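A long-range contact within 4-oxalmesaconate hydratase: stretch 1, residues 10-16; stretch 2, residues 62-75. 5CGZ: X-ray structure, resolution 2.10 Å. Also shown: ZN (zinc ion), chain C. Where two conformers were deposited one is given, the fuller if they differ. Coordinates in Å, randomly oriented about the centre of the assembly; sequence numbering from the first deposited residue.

Stretch 1 10-16: HSADFVW
Stretch 2 (62-75) ARREEAMAAAEILG

Phe14 forms the apolar centre of the contact, lying along one side of the helix that enters at Ala62, already under way, and ends at Leu74. Its CA-to-CB bond points toward that helix, and chi1 of 75° (p) with chi2 of -90° sets the ring edge-on to it: Ala67 O, at 3.7 Å from Phe14 CZ, Ala71 N and Leu74 CD1 all lie near the ring plane. Phe14 CE1 sits 4.0 Å from Ala67 CB, and Phe14 CE2 sits 4.0 Å from Leu74 CD1, so the ring spans two helical turns. Leu74 reaches it with chi1 m and chi2 t. Ala67 O is already engaged in the helix, accepting from Ala71 N at 2.8 Å. Beside the ring, Val15 (chi1 t) has its CA-to-CB bond sideways, yet Val15 CG2 packs 3.5 Å from Ala70 CB. The backbones come close here: the CA atoms of Ser11 and Ala67 are 6.1 Å apart, those of Val15 and Ala70 7.0 Å, and the two stretches advance in the same sense. Phi/psi stay near -63/-43 through Ile73, loosen to -77/-25 at Leu74, and leave the helix at Gly75 (92/35).

Toward the polar edge, Ser11 (phi/psi -60/-31, chi1 p) has its CA-to-CB bond toward the helix, with Ser11 CB 4.2 Å from Ala67 CB and Ser11 OG 3.5 Å from Arg63 CB. No direct hydrogen bond joins the stretches; instead water 1 donates to Ser11 OG at 2.7 Å and to Arg63 O at 2.9 Å. Arg63, folded by chi1 m and chi2 m, turns its guanidinium to Glu66 one turn on, forming a salt bridge with Arg63 NE 3.0 Å from Glu66 OE1. Beyond the contact, zinc binds His10 ND1 at 2.1 Å and Asp13 OD1 at 2.0 Å, tying together the start of stretch 1.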

# COMPACT_ATOMS: atom_id res chain seq x y z
N HIS A 10 -8.29 3.80 26.77
CA HIS A 10 -8.62 4.77 27.80
C HIS A 10 -10.11 4.63 28.08
O HIS A 10 -10.86 4.21 27.21
CB HIS A 10 -8.26 6.17 27.34
CG HIS A 10 -6.89 6.27 26.73
ND1 HIS A 10 -6.68 6.52 25.39
CD2 HIS A 10 -5.66 6.10 27.28
CE1 HIS A 10 -5.38 6.53 25.15
NE2 HIS A 10 -4.74 6.27 26.27
N SER A 11 -10.54 4.99 29.28
CA SER A 11 -11.90 4.70 29.71
C SER A 11 -12.99 5.33 28.82
O SER A 11 -14.05 4.74 28.66
CB SER A 11 -12.11 5.14 31.17
OG SER A 11 -11.78 6.51 31.37
N ALA A 12 -12.73 6.49 28.21
CA ALA A 12 -13.77 7.14 27.40
C ALA A 12 -13.94 6.56 25.99
O ALA A 12 -14.98 6.73 25.34
CB ALA A 12 -13.50 8.64 27.31
N ASP A 13 -12.91 5.88 25.51
CA ASP A 13 -12.90 5.45 24.12
C ASP A 13 -14.08 4.57 23.72
O ASP A 13 -14.63 4.73 22.64
CB ASP A 13 -11.59 4.74 23.81
CG ASP A 13 -10.46 5.72 23.57
OD1 ASP A 13 -9.43 5.65 24.27
OD2 ASP A 13 -10.62 6.57 22.66
N PHE A 14 -14.48 3.63 24.58
CA PHE A 14 -15.55 2.73 24.18
C PHE A 14 -16.86 3.50 24.03
O PHE A 14 -17.74 3.08 23.29
CB PHE A 14 -15.72 1.56 25.18
CG PHE A 14 -16.37 1.92 26.49
CD1 PHE A 14 -15.61 2.35 27.57
CD2 PHE A 14 -17.75 1.80 26.65
CE1 PHE A 14 -16.21 2.67 28.79
CE2 PHE A 14 -18.36 2.12 27.87
CZ PHE A 14 -17.59 2.56 28.94
N VAL A 15 -16.97 4.65 24.69
CA VAL A 15 -18.20 5.44 24.59
C VAL A 15 -18.26 6.16 23.24
O VAL A 15 -19.25 6.03 22.52
CB VAL A 15 -18.32 6.47 25.75
CG1 VAL A 15 -19.56 7.35 25.57
CG2 VAL A 15 -18.38 5.75 27.09
N TRP A 16 -17.21 6.89 22.87
CA TRP A 16 -17.20 7.59 21.58
C TRP A 16 -17.31 6.63 20.40
O TRP A 16 -18.02 6.91 19.42
CB TRP A 16 -15.92 8.41 21.39
CG TRP A 16 -15.52 9.32 22.51
CD1 TRP A 16 -14.35 9.28 23.21
CD2 TRP A 16 -16.26 10.44 23.02
NE1 TRP A 16 -14.32 10.30 24.14
CE2 TRP A 16 -15.48 11.02 24.04
CE3 TRP A 16 -17.50 11.00 22.71
CZ2 TRP A 16 -15.91 12.13 24.77
CZ3 TRP A 16 -17.93 12.11 23.43
CH2 TRP A 16 -17.13 12.66 24.45
N ALA A 62 -12.86 10.22 38.80
CA ALA A 62 -13.85 10.87 37.95
C ALA A 62 -14.08 10.05 36.66
O ALA A 62 -15.23 9.80 36.27
CB ALA A 62 -13.40 12.29 37.62
N ARG A 63 -13.00 9.61 36.03
CA ARG A 63 -13.11 8.81 34.81
C ARG A 63 -13.84 7.48 35.05
O ARG A 63 -14.66 7.06 34.24
CB ARG A 63 -11.72 8.54 34.22
CG ARG A 63 -10.98 9.77 33.73
CD ARG A 63 -11.49 10.22 32.37
NE ARG A 63 -12.58 11.19 32.46
CZ ARG A 63 -12.41 12.51 32.45
NH1 ARG A 63 -11.19 13.04 32.36
NH2 ARG A 63 -13.47 13.31 32.52
N ARG A 64 -13.52 6.82 36.17
CA ARG A 64 -14.14 5.55 36.53
C ARG A 64 -15.65 5.70 36.67
O ARG A 64 -16.43 4.88 36.17
CB ARG A 64 -13.54 4.99 37.83
CG ARG A 64 -14.00 3.57 38.20
CD ARG A 64 -13.48 3.12 39.60
NE ARG A 64 -12.02 3.03 39.70
CZ ARG A 64 -11.23 3.90 40.36
NH1 ARG A 64 -11.76 4.94 40.99
NH2 ARG A 64 -9.91 3.72 40.39
N GLU A 65 -16.08 6.77 37.33
CA GLU A 65 -17.51 6.96 37.57
C GLU A 65 -18.25 7.24 36.27
O GLU A 65 -19.36 6.75 36.06
CB GLU A 65 -17.74 8.10 38.57
CG GLU A 65 -18.95 7.89 39.47
CD GLU A 65 -18.81 6.68 40.38
OE1 GLU A 65 -19.85 6.11 40.78
OE2 GLU A 65 -17.67 6.28 40.69
N GLU A 66 -17.62 8.01 35.38
CA GLU A 66 -18.20 8.28 34.07
C GLU A 66 -18.38 7.00 33.27
O GLU A 66 -19.44 6.76 32.68
CB GLU A 66 -17.33 9.26 33.30
CG GLU A 66 -17.36 10.67 33.86
CD GLU A 66 -16.45 11.61 33.09
OE1 GLU A 66 -15.61 11.11 32.31
OE2 GLU A 66 -16.59 12.84 33.28
N ALA A 67 -17.34 6.17 33.25
CA ALA A 67 -17.36 4.93 32.47
C ALA A 67 -18.43 3.98 32.99
O ALA A 67 -19.16 3.36 32.21
CB ALA A 67 -15.99 4.26 32.50
N MET A 68 -18.52 3.87 34.31
CA MET A 68 -19.54 3.00 34.91
C MET A 68 -20.94 3.50 34.60
O MET A 68 -21.83 2.70 34.33
CB MET A 68 -19.34 2.91 36.42
CG MET A 68 -18.22 1.96 36.81
SD MET A 68 -17.83 2.10 38.56
CE MET A 68 -16.80 0.65 38.78
N ALA A 69 -21.13 4.82 34.61
CA ALA A 69 -22.43 5.39 34.26
C ALA A 69 -22.77 5.11 32.80
O ALA A 69 -23.89 4.71 32.47
CB ALA A 69 -22.45 6.89 34.54
N ALA A 70 -21.79 5.30 31.91
CA ALA A 70 -22.00 5.05 30.48
C ALA A 70 -22.30 3.58 30.22
O ALA A 70 -23.22 3.24 29.45
CB ALA A 70 -20.79 5.50 29.67
N ALA A 71 -21.52 2.70 30.84
CA ALA A 71 -21.71 1.27 30.67
C ALA A 71 -23.12 0.83 31.06
O ALA A 71 -23.73 -0.00 30.39
CB ALA A 71 -20.68 0.49 31.48
N GLU A 72 -23.63 1.41 32.15
CA GLU A 72 -24.96 1.09 32.66
C GLU A 72 -26.01 1.46 31.62
O GLU A 72 -26.90 0.67 31.31
CB GLU A 72 -25.22 1.83 33.99
CG GLU A 72 -26.39 1.29 34.82
CD GLU A 72 -27.70 2.04 34.59
OE1 GLU A 72 -27.68 3.14 33.99
OE2 GLU A 72 -28.76 1.53 35.01
N ILE A 73 -25.89 2.67 31.08
CA ILE A 73 -26.79 3.16 30.04
C ILE A 73 -26.76 2.28 28.78
O ILE A 73 -27.80 1.97 28.20
CB ILE A 73 -26.45 4.60 29.64
CG1 ILE A 73 -26.78 5.56 30.79
CG2 ILE A 73 -27.16 4.99 28.34
CD1 ILE A 73 -26.28 6.98 30.58
N LEU A 74 -25.56 1.87 28.38
CA LEU A 74 -25.39 1.09 27.15
C LEU A 74 -25.81 -0.37 27.34
O LEU A 74 -26.19 -1.04 26.38
CB LEU A 74 -23.94 1.17 26.66
CG LEU A 74 -23.46 2.58 26.29
CD1 LEU A 74 -21.94 2.57 26.05
CD2 LEU A 74 -24.20 3.12 25.06
N GLY A 75 -25.75 -0.86 28.58
CA GLY A 75 -26.08 -2.25 28.86
C GLY A 75 -24.87 -3.17 28.83
O GLY A 75 -24.97 -4.32 28.41
ZN ZN C . -8.01 7.01 23.90
O HOH W 1 -14.22 7.71 31.41
O HOH W 2 -9.08 9.06 22.98